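Local coordinates for protein restriction endonuclease LpnPI (Legionella pneumophila subsp. pneumophila str. Philadelphia 1, PDB 4RZL) that recognises DNA carrying modified cytosines through this N-terminal SRA-type domain, part of a longer enzyme that is probably a DNA-cutting endonuclease, at residues 75-80 with 93-98; 116-121 with 126-131; 138-141 with 145-148; 195-200 with 205-210. All blocks are in the same frame, centred on the assembly; numbering follows the deposited sequence.

Interaction 1. Residues 75-80 with 93-98; sequences GDWPDS and DNKHPG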
# COMPACT_ATOMS: atom_id res chain seq x y z
N GLY A 75 -4.65 5.14 17.27
CA GLY A 75 -5.84 4.37 17.57
C GLY A 75 -7.10 4.94 16.94
O GLY A 75 -8.08 4.22 16.73
N ASP A 76 -7.10 6.24 16.64
CA ASP A 76 -8.26 6.85 16.00
C ASP A 76 -8.43 6.34 14.57
O ASP A 76 -9.56 6.18 14.11
CB ASP A 76 -8.16 8.37 16.00
CG ASP A 76 -8.17 8.96 17.41
OD1 ASP A 76 -8.86 8.40 18.29
OD2 ASP A 76 -7.51 10.00 17.64
N TRP A 77 -7.32 6.08 13.88
CA TRP A 77 -7.40 5.51 12.53
C TRP A 77 -6.66 4.18 12.53
O TRP A 77 -5.51 4.10 12.11
CB TRP A 77 -6.82 6.47 11.50
CG TRP A 77 -7.42 7.83 11.58
CD1 TRP A 77 -6.86 8.94 12.15
CD2 TRP A 77 -8.70 8.23 11.10
NE1 TRP A 77 -7.72 10.01 12.05
CE2 TRP A 77 -8.86 9.60 11.41
CE3 TRP A 77 -9.75 7.57 10.45
CZ2 TRP A 77 -10.00 10.31 11.07
CZ3 TRP A 77 -10.88 8.28 10.12
CH2 TRP A 77 -11.00 9.64 10.44
N PRO A 78 -7.33 3.13 13.01
CA PRO A 78 -6.65 1.86 13.27
C PRO A 78 -6.32 1.02 12.01
O PRO A 78 -6.96 -0.01 11.81
CB PRO A 78 -7.65 1.13 14.17
CG PRO A 78 -8.99 1.64 13.71
CD PRO A 78 -8.78 3.07 13.31
N ASP A 79 -5.34 1.44 11.21
CA ASP A 79 -4.89 0.58 10.11
C ASP A 79 -4.46 -0.77 10.65
O ASP A 79 -3.87 -0.84 11.73
CB ASP A 79 -3.73 1.20 9.33
CG ASP A 79 -4.10 2.53 8.70
OD1 ASP A 79 -5.23 2.70 8.22
OD2 ASP A 79 -3.22 3.41 8.65
N SER A 80 -4.74 -1.85 9.92
CA SER A 80 -4.38 -3.18 10.41
C SER A 80 -4.18 -4.21 9.31
O SER A 80 -4.74 -4.11 8.21
CB SER A 80 -5.44 -3.70 11.38
OG SER A 80 -6.66 -3.90 10.70
N ASP A 93 -6.86 9.63 3.66
CA ASP A 93 -6.09 10.76 3.92
C ASP A 93 -6.90 12.03 4.32
O ASP A 93 -6.44 13.03 4.06
CB ASP A 93 -5.08 11.05 2.83
CG ASP A 93 -5.71 11.45 1.48
OD1 ASP A 93 -6.85 11.26 1.23
OD2 ASP A 93 -5.02 11.89 0.66
N ASN A 94 -8.05 11.89 4.83
CA ASN A 94 -8.81 13.01 5.35
C ASN A 94 -8.91 12.86 6.87
O ASN A 94 -9.88 12.49 7.39
CB ASN A 94 -10.20 13.18 4.70
CG ASN A 94 -10.86 14.54 5.04
OD1 ASN A 94 -10.21 15.46 5.23
ND2 ASN A 94 -12.14 14.58 5.13
N LYS A 95 -7.99 13.03 7.63
CA LYS A 95 -7.89 12.72 9.02
C LYS A 95 -8.21 13.88 9.98
O LYS A 95 -8.26 13.66 11.11
CB LYS A 95 -6.59 11.98 9.37
CG LYS A 95 -6.42 10.56 8.75
CD LYS A 95 -5.05 10.01 8.97
CE LYS A 95 -4.98 8.56 8.61
NZ LYS A 95 -3.69 7.94 8.71
N HIS A 96 -8.44 15.06 9.45
CA HIS A 96 -8.74 16.27 10.22
C HIS A 96 -9.92 17.03 9.60
O HIS A 96 -10.22 16.87 8.41
CB HIS A 96 -7.52 17.21 10.27
CG HIS A 96 -6.31 16.60 10.91
ND1 HIS A 96 -5.38 15.87 10.20
CD2 HIS A 96 -5.86 16.64 12.18
CE1 HIS A 96 -4.42 15.47 11.01
NE2 HIS A 96 -4.68 15.93 12.22
N PRO A 97 -10.56 17.85 10.41
CA PRO A 97 -11.57 18.75 9.88
C PRO A 97 -10.95 19.72 8.89
O PRO A 97 -9.84 20.04 8.98
CB PRO A 97 -12.11 19.41 11.14
CG PRO A 97 -11.75 18.54 12.21
CD PRO A 97 -10.52 17.88 11.85
N GLY A 98 -11.69 20.07 7.89
CA GLY A 98 -11.24 21.01 6.90
C GLY A 98 -11.91 20.98 5.57
O GLY A 98 -12.69 21.78 5.32
O HOH W 1 -3.59 5.22 10.26
O HOH W 2 -3.70 5.53 7.14
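Trp77 and Lys95 carry the packing, the aliphatic chain of the lysine running over one face of the indole. Lys95 CG stands 3.7 Å from the centroid of the five-membered ring of Trp77, 13° off the ring normal, a CH-pi contact; on one side of it Lys95 CB comes to 3.5 Å from Trp77 NE1, and on the other Lys95 CE lies over Trp77 CG. The lysine can do this because it is extended beyond CG (chi2 171°, chi3 169°), which also carries its ammonium past the ring.

The polar link is through water. Lys95 NZ and Asp79 OD2 are 4.6 Å apart, too far for a salt bridge, and two waters fill the gap: Lys95 NZ donates to one at 3.1 Å and to the other at 2.9 Å, and both lie within hydrogen-bonding distance of Asp79 OD2. The first also sits near Trp77 O. Asp79 is fixed further by Thr70 and by the backbone N of Tyr91, while Trp77 packs on Phe178 and makes a cation-pi contact with Lys171.

Within 75-80, Asp79 N bonds back to Trp77 O at 2.8 Å, closing an inverse gamma turn centred on Pro78.

Interaction 2. Residues 116-121 with 126-131; sequences FDSTHN and RRIVPP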
# COMPACT_ATOMS: atom_id res chain seq x y z
N PHE A 116 -11.62 1.53 -6.26
CA PHE A 116 -12.67 0.57 -5.88
C PHE A 116 -13.83 0.57 -6.91
O PHE A 116 -14.35 -0.50 -7.25
CB PHE A 116 -13.18 0.86 -4.46
CG PHE A 116 -12.25 0.35 -3.40
CD1 PHE A 116 -11.08 1.04 -3.08
CD2 PHE A 116 -12.51 -0.86 -2.76
CE1 PHE A 116 -10.20 0.55 -2.12
CE2 PHE A 116 -11.63 -1.36 -1.79
CZ PHE A 116 -10.48 -0.64 -1.47
N ASP A 117 -14.18 1.73 -7.44
CA ASP A 117 -15.23 1.79 -8.47
C ASP A 117 -14.81 1.02 -9.74
O ASP A 117 -15.61 0.32 -10.33
CB ASP A 117 -15.57 3.25 -8.82
CG ASP A 117 -16.31 3.97 -7.68
OD1 ASP A 117 -16.73 3.29 -6.72
OD2 ASP A 117 -16.51 5.20 -7.76
N SER A 118 -13.55 1.17 -10.14
CA SER A 118 -13.00 0.38 -11.24
C SER A 118 -13.10 -1.12 -10.94
O SER A 118 -13.51 -1.92 -11.79
CB SER A 118 -11.53 0.77 -11.48
OG SER A 118 -10.93 -0.08 -12.43
N THR A 119 -12.74 -1.49 -9.72
CA THR A 119 -12.73 -2.89 -9.32
C THR A 119 -14.12 -3.53 -9.40
O THR A 119 -14.27 -4.69 -9.79
CB THR A 119 -12.16 -3.03 -7.89
OG1 THR A 119 -10.80 -2.59 -7.91
CG2 THR A 119 -12.23 -4.46 -7.37
N HIS A 120 -15.15 -2.75 -9.08
CA HIS A 120 -16.51 -3.24 -9.07
C HIS A 120 -17.30 -2.84 -10.31
O HIS A 120 -18.49 -3.10 -10.40
CB HIS A 120 -17.24 -2.74 -7.82
CG HIS A 120 -16.70 -3.32 -6.56
ND1 HIS A 120 -16.97 -4.62 -6.16
CD2 HIS A 120 -15.88 -2.81 -5.61
CE1 HIS A 120 -16.35 -4.87 -5.03
NE2 HIS A 120 -15.69 -3.78 -4.66
N ASN A 121 -16.63 -2.23 -11.28
CA ASN A 121 -17.32 -1.76 -12.47
C ASN A 121 -17.74 -2.90 -13.40
O ASN A 121 -17.02 -3.88 -13.54
CB ASN A 121 -16.42 -0.78 -13.24
CG ASN A 121 -17.23 0.24 -14.01
OD1 ASN A 121 -17.92 -0.10 -14.96
ND2 ASN A 121 -17.15 1.50 -13.59
N ARG A 126 -11.44 -3.24 -13.26
CA ARG A 126 -10.06 -3.26 -12.76
C ARG A 126 -9.06 -2.64 -13.73
O ARG A 126 -7.87 -2.62 -13.45
CB ARG A 126 -9.63 -4.69 -12.42
CG ARG A 126 -10.54 -5.39 -11.42
CD ARG A 126 -10.21 -6.89 -11.35
NE ARG A 126 -10.39 -7.51 -12.65
CZ ARG A 126 -11.55 -7.98 -13.09
NH1 ARG A 126 -12.64 -7.94 -12.32
NH2 ARG A 126 -11.62 -8.51 -14.31
N ARG A 127 -9.54 -2.13 -14.86
CA ARG A 127 -8.65 -1.66 -15.93
C ARG A 127 -7.61 -0.64 -15.47
O ARG A 127 -6.44 -0.69 -15.88
CB ARG A 127 -9.47 -1.06 -17.07
CG ARG A 127 -8.64 -0.69 -18.29
CD ARG A 127 -8.02 -1.93 -18.93
NE ARG A 127 -8.99 -3.03 -19.00
CZ ARG A 127 -9.84 -3.22 -20.01
NH1 ARG A 127 -9.85 -2.39 -21.04
NH2 ARG A 127 -10.68 -4.25 -19.98
N ILE A 128 -8.02 0.31 -14.63
CA ILE A 128 -7.12 1.39 -14.26
C ILE A 128 -6.40 1.12 -12.94
O ILE A 128 -5.63 1.94 -12.48
CB ILE A 128 -7.86 2.73 -14.19
CG1 ILE A 128 -9.03 2.65 -13.22
CG2 ILE A 128 -8.37 3.13 -15.58
CD1 ILE A 128 -8.73 3.16 -11.82
N VAL A 129 -6.65 -0.05 -12.36
CA VAL A 129 -6.04 -0.40 -11.09
C VAL A 129 -4.58 -0.82 -11.26
O VAL A 129 -4.29 -1.81 -11.95
CB VAL A 129 -6.80 -1.54 -10.40
CG1 VAL A 129 -6.11 -1.92 -9.09
CG2 VAL A 129 -8.27 -1.15 -10.17
N PRO A 130 -3.65 -0.08 -10.64
CA PRO A 130 -2.24 -0.43 -10.66
C PRO A 130 -1.86 -1.35 -9.51
O PRO A 130 -2.65 -1.54 -8.58
CB PRO A 130 -1.55 0.93 -10.49
CG PRO A 130 -2.48 1.64 -9.56
CD PRO A 130 -3.88 1.17 -9.90
N PRO A 131 -0.65 -1.91 -9.55
CA PRO A 131 -0.18 -2.62 -8.37
C PRO A 131 -0.18 -1.70 -7.16
O PRO A 131 0.09 -0.50 -7.28
CB PRO A 131 1.26 -3.00 -8.75
CG PRO A 131 1.28 -2.98 -10.21
CD PRO A 131 0.31 -1.96 -10.66
O HOH W 3 -13.12 -7.01 -9.71
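Ser118, Arg126 and Thr119 make most of this contact, in which the chain leaves a helix and folds back against its last turn. Ser118 O receives Arg126 N at 2.9 Å, with a nearly straight N-H...O angle of 166°. The donor stands well above the carbonyl plane, and Asn121 N reaches the same oxygen from the opposite face, so one carbonyl at the helix end holds both the exit from the helix and the returning chain. The Ser118 side chain wedges into the turn that follows: a chi1 of 173° swings OG toward that turn, 3.4 Å from Ile128 CG1 and 3.7 Å from Val129 CG2. Ser118 CB packs on Ile128 as well, 3.6 Å from its CG1.

Arg126 has left-handed backbone angles and starts a type I turn closed by Val129 N on Arg126 O. Its CG rests 3.9 Å from Thr119 CA. A bend at chi3 then turns the guanidinium so that NH1 donates at 2.8 Å to a water in the guanidinium plane; that water in turn donates to Thr119 O at 2.6 Å. NE is held separately, by Lys218 O.

Thr119 adds its OG1, 3.7 Å from Val129 CG2, while the hydroxyl bonds back to Leu115 O within the helix.

The contact thus joins the C-terminal end of helix 108-119 to the loop entering strand 132-137. Trp217 of helix 212-220 touches Thr119, Arg126 and Val129, Lys218 of that helix bonds the carbonyls of Arg127 and Val129, and Pro155 of strand 147-155 packs on Thr119 and Val129.

Interaction 3. Residues 138-141 with 145-148; sequences YPTA and RSVQ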
# COMPACT_ATOMS: atom_id res chain seq x y z
N TYR A 138 8.37 0.49 10.85
CA TYR A 138 8.95 -0.57 11.66
C TYR A 138 10.28 -0.08 12.21
O TYR A 138 11.33 -0.33 11.60
CB TYR A 138 9.14 -1.84 10.82
CG TYR A 138 9.43 -3.11 11.61
CD1 TYR A 138 10.66 -3.30 12.24
CD2 TYR A 138 8.50 -4.14 11.67
CE1 TYR A 138 10.94 -4.45 12.94
CE2 TYR A 138 8.77 -5.31 12.36
CZ TYR A 138 9.99 -5.46 13.00
OH TYR A 138 10.26 -6.62 13.68
N PRO A 139 10.26 0.64 13.34
CA PRO A 139 11.48 1.26 13.87
C PRO A 139 12.57 0.24 14.17
O PRO A 139 12.26 -0.83 14.69
CB PRO A 139 11.00 1.94 15.16
CG PRO A 139 9.54 2.16 14.95
CD PRO A 139 9.08 0.96 14.16
N THR A 140 13.80 0.55 13.78
CA THR A 140 14.97 -0.24 14.15
C THR A 140 15.93 0.62 14.97
O THR A 140 15.73 1.83 15.08
CB THR A 140 15.72 -0.77 12.91
OG1 THR A 140 16.12 0.34 12.11
CG2 THR A 140 14.82 -1.67 12.08
N ALA A 141 16.99 0.02 15.50
CA ALA A 141 17.94 0.75 16.33
C ALA A 141 18.61 1.87 15.55
O ALA A 141 18.81 2.96 16.08
CB ALA A 141 19.00 -0.18 16.90
N ARG A 145 12.88 5.67 10.94
CA ARG A 145 12.19 5.79 9.66
C ARG A 145 12.16 4.45 8.91
O ARG A 145 11.69 4.38 7.78
CB ARG A 145 12.87 6.84 8.77
CG ARG A 145 13.00 8.20 9.43
CD ARG A 145 11.72 9.00 9.36
NE ARG A 145 11.49 9.52 8.02
CZ ARG A 145 12.03 10.64 7.54
NH1 ARG A 145 12.85 11.37 8.29
NH2 ARG A 145 11.75 11.03 6.30
N SER A 146 12.65 3.40 9.55
CA SER A 146 12.66 2.07 8.92
C SER A 146 11.24 1.56 8.66
O SER A 146 10.32 1.86 9.43
CB SER A 146 13.43 1.08 9.79
OG SER A 146 14.75 1.55 10.02
N VAL A 147 11.08 0.79 7.59
CA VAL A 147 9.77 0.25 7.23
C VAL A 147 9.79 -1.26 6.98
O VAL A 147 10.85 -1.87 6.80
CB VAL A 147 9.18 0.93 5.96
CG1 VAL A 147 9.08 2.43 6.16
CG2 VAL A 147 10.02 0.60 4.70
N GLN A 148 8.61 -1.87 6.97
CA GLN A 148 8.46 -3.27 6.65
C GLN A 148 7.51 -3.41 5.47
O GLN A 148 6.46 -2.78 5.45
CB GLN A 148 7.94 -4.03 7.87
CG GLN A 148 7.70 -5.53 7.63
CD GLN A 148 7.10 -6.23 8.84
OE1 GLN A 148 6.11 -5.77 9.41
NE2 GLN A 148 7.72 -7.33 9.25
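Ser146 meets Tyr138 and Thr140 at the loop end of a beta hairpin, where antiparallel strands 132-137 and 147-155 of the domain's central sheet give way to their connecting loop. Along 145-148 the contact begins just after Arg145, which lies at the mouth of that loop.

Ser146 works with both ends. Its carbonyl O accepts Tyr138 N at 2.8 Å in a nearly straight bond (168°), the donor tilted from the carbonyl plane; this extends the pairing of the hairpin just beyond strand 132-137. Its CB touches Tyr138 O, and its hydroxyl meets that of Thr140, Ser146 OG to Thr140 OG1 being 2.8 Å. Thr140 OG1 lies between its own backbone N and carbonyl carbon (chi1 59°), which directs it at the serine and leaves CG2 to pack 3.8 Å from Ser146 CB. Around this hydroxyl pair, Glu29 bonds the threonine, and Gly30 N and Ser143 O bond the serine.

Val147 faces the other way, toward Phe135 and Tyr28; its backbone pairs with Tyr28, so strand 27-28 borders the hairpin there.

Gln148 returns to the tyrosine. The two side chains slant across each other from backbones held close, Gln148 CB lying 3.9 Å from Tyr138 CB. The glutamine is fully extended, and its amide is fixed by Lys150 at OE1 and Asp25 O at NE2. Its plane stands 60° from that of the phenol ring, with Gln148 OE1 3.7 Å from Tyr138 CD2.

Interaction 4. Residues 195-200 with 205-210; sequences RKWINS and FGQDNS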
# COMPACT_ATOMS: atom_id res chain seq x y z
N ARG A 195 13.97 -6.91 -7.92
CA ARG A 195 14.59 -5.67 -8.35
C ARG A 195 14.41 -5.41 -9.85
O ARG A 195 14.20 -4.27 -10.26
CB ARG A 195 16.08 -5.65 -7.96
CG ARG A 195 16.87 -4.48 -8.56
CD ARG A 195 16.28 -3.10 -8.26
NE ARG A 195 15.82 -2.94 -6.90
CZ ARG A 195 15.20 -1.85 -6.45
NH1 ARG A 195 14.94 -0.84 -7.28
NH2 ARG A 195 14.82 -1.76 -5.19
N LYS A 196 14.50 -6.48 -10.64
CA LYS A 196 14.27 -6.37 -12.08
C LYS A 196 12.89 -5.80 -12.35
O LYS A 196 12.74 -4.87 -13.14
CB LYS A 196 14.40 -7.74 -12.76
CG LYS A 196 14.17 -7.72 -14.30
CD LYS A 196 14.37 -9.10 -14.91
CE LYS A 196 13.93 -9.16 -16.37
NZ LYS A 196 14.77 -8.30 -17.25
N TRP A 197 11.88 -6.34 -11.66
CA TRP A 197 10.52 -5.82 -11.83
C TRP A 197 10.46 -4.36 -11.46
O TRP A 197 9.93 -3.55 -12.21
CB TRP A 197 9.50 -6.61 -11.00
CG TRP A 197 8.10 -6.31 -11.45
CD1 TRP A 197 7.33 -7.07 -12.29
CD2 TRP A 197 7.33 -5.14 -11.14
NE1 TRP A 197 6.11 -6.45 -12.49
CE2 TRP A 197 6.09 -5.27 -11.80
CE3 TRP A 197 7.56 -4.01 -10.34
CZ2 TRP A 197 5.09 -4.31 -11.69
CZ3 TRP A 197 6.56 -3.06 -10.25
CH2 TRP A 197 5.35 -3.22 -10.91
N ILE A 198 11.01 -4.01 -10.29
CA ILE A 198 10.92 -2.65 -9.76
C ILE A 198 11.61 -1.63 -10.66
O ILE A 198 11.09 -0.53 -10.86
CB ILE A 198 11.51 -2.57 -8.33
CG1 ILE A 198 10.74 -3.51 -7.38
CG2 ILE A 198 11.45 -1.15 -7.79
CD1 ILE A 198 11.43 -3.72 -6.04
N ASN A 199 12.78 -1.98 -11.19
CA ASN A 199 13.47 -1.10 -12.14
C ASN A 199 12.70 -0.96 -13.45
O ASN A 199 12.91 -0.02 -14.20
CB ASN A 199 14.89 -1.60 -12.44
CG ASN A 199 15.88 -1.30 -11.32
OD1 ASN A 199 15.60 -0.51 -10.41
ND2 ASN A 199 17.06 -1.90 -11.40
N SER A 200 11.85 -1.93 -13.73
CA SER A 200 11.08 -1.95 -14.96
C SER A 200 9.62 -1.59 -14.66
O SER A 200 8.69 -2.11 -15.28
CB SER A 200 11.19 -3.30 -15.64
OG SER A 200 10.60 -3.27 -16.92
N PHE A 205 7.25 -4.65 -20.54
CA PHE A 205 8.07 -5.46 -21.43
C PHE A 205 9.31 -5.99 -20.71
O PHE A 205 9.67 -7.15 -20.87
CB PHE A 205 8.49 -4.65 -22.67
N GLY A 206 9.93 -5.14 -19.89
CA GLY A 206 11.13 -5.52 -19.17
C GLY A 206 10.86 -6.15 -17.82
O GLY A 206 11.78 -6.39 -17.03
N GLN A 207 9.58 -6.42 -17.53
CA GLN A 207 9.19 -7.03 -16.26
C GLN A 207 9.33 -8.54 -16.29
O GLN A 207 9.19 -9.18 -17.34
CB GLN A 207 7.75 -6.64 -15.90
CG GLN A 207 7.60 -5.17 -15.50
CD GLN A 207 6.16 -4.76 -15.17
OE1 GLN A 207 5.24 -5.59 -15.12
NE2 GLN A 207 5.96 -3.47 -14.95
N ASP A 208 9.63 -9.13 -15.13
CA ASP A 208 9.57 -10.58 -15.02
C ASP A 208 8.22 -10.99 -14.46
O ASP A 208 7.28 -10.19 -14.43
CB ASP A 208 10.73 -11.11 -14.17
CG ASP A 208 10.78 -10.50 -12.77
OD1 ASP A 208 9.80 -9.83 -12.35
OD2 ASP A 208 11.82 -10.70 -12.10
N ASN A 209 8.15 -12.22 -13.98
CA ASN A 209 6.92 -12.84 -13.51
C ASN A 209 6.54 -12.52 -12.07
O ASN A 209 5.63 -13.16 -11.54
CB ASN A 209 7.03 -14.36 -13.65
CG ASN A 209 6.79 -14.85 -15.07
OD1 ASN A 209 6.67 -14.06 -16.00
ND2 ASN A 209 6.72 -16.17 -15.24
N SER A 210 7.25 -11.60 -11.42
CA SER A 210 7.01 -11.26 -10.01
C SER A 210 5.54 -10.96 -9.73
O SER A 210 4.97 -11.40 -8.73
CB SER A 210 7.84 -10.05 -9.58
OG SER A 210 9.20 -10.35 -9.49
O HOH W 4 14.47 -5.75 -17.22
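Gln207 lies along the indole of Trp197, both side chains pointing the same way. Its CG sits over the five-membered ring, 3.8 Å from the centroid and 21° off the normal, a CH-pi contact. Further out, the amide carbon Gln207 CD reaches 3.4 Å from Trp197 CE2, with the amide plane turned 40° from the ring. Gln207 NE2 then donates to Ser200 O at 3.1 Å (160°), the acceptor lying in the amide plane. Ser200 itself presses close to the loop, its OG 3.0 Å from Gly206 C. Lys196, bent at chi4, adds a water bridge: NZ donates to a water at 2.6 Å, which donates to Gly206 O at 2.8 Å. Asp208 OD1 lies at the edge of the indole, near its plane, 3.7 Å from Trp197 CD1.

The next shell fixes these groups. Tyr215 OH holds Gln207 OE1, and Asp203 O holds the Ser200 hydroxyl. Ser194, just ahead of helix 195-199, bonds Asp208 OD2 and Trp197 N through its OG, and Ser210 OG through its backbone N.

Asp208 OD1 accepts from both Ser210 N and Ser210 OG, which reach it from one face of the carboxylate. The bond to Ser210 N makes an Asx turn, in the loop leading to helix 212-220.

Overall arrangement
All four contacts tie down loops at the margins of one SRA-type domain. Interactions 1 and 4 are the most widely separated, their centres about 34 Å apart on either side of the middle of the chain; interactions 2 and 3 also lie across it from each other, about 31 Å apart between centres. Strand 147-155 connects that second pair: it starts in interaction 3 and brings Pro155 against interaction 2. Interactions 2 and 4 are the ones that touch, through Pro131 CG and Trp197 CH2 at 4.1 Å. Helix 212-220 serves both, giving Trp217 and Lys218 to interaction 2 and Tyr215 to interaction 4. A pentaethylene glycol, probably a crystallisation additive, lies about 4 Å from the Gln207 side chain.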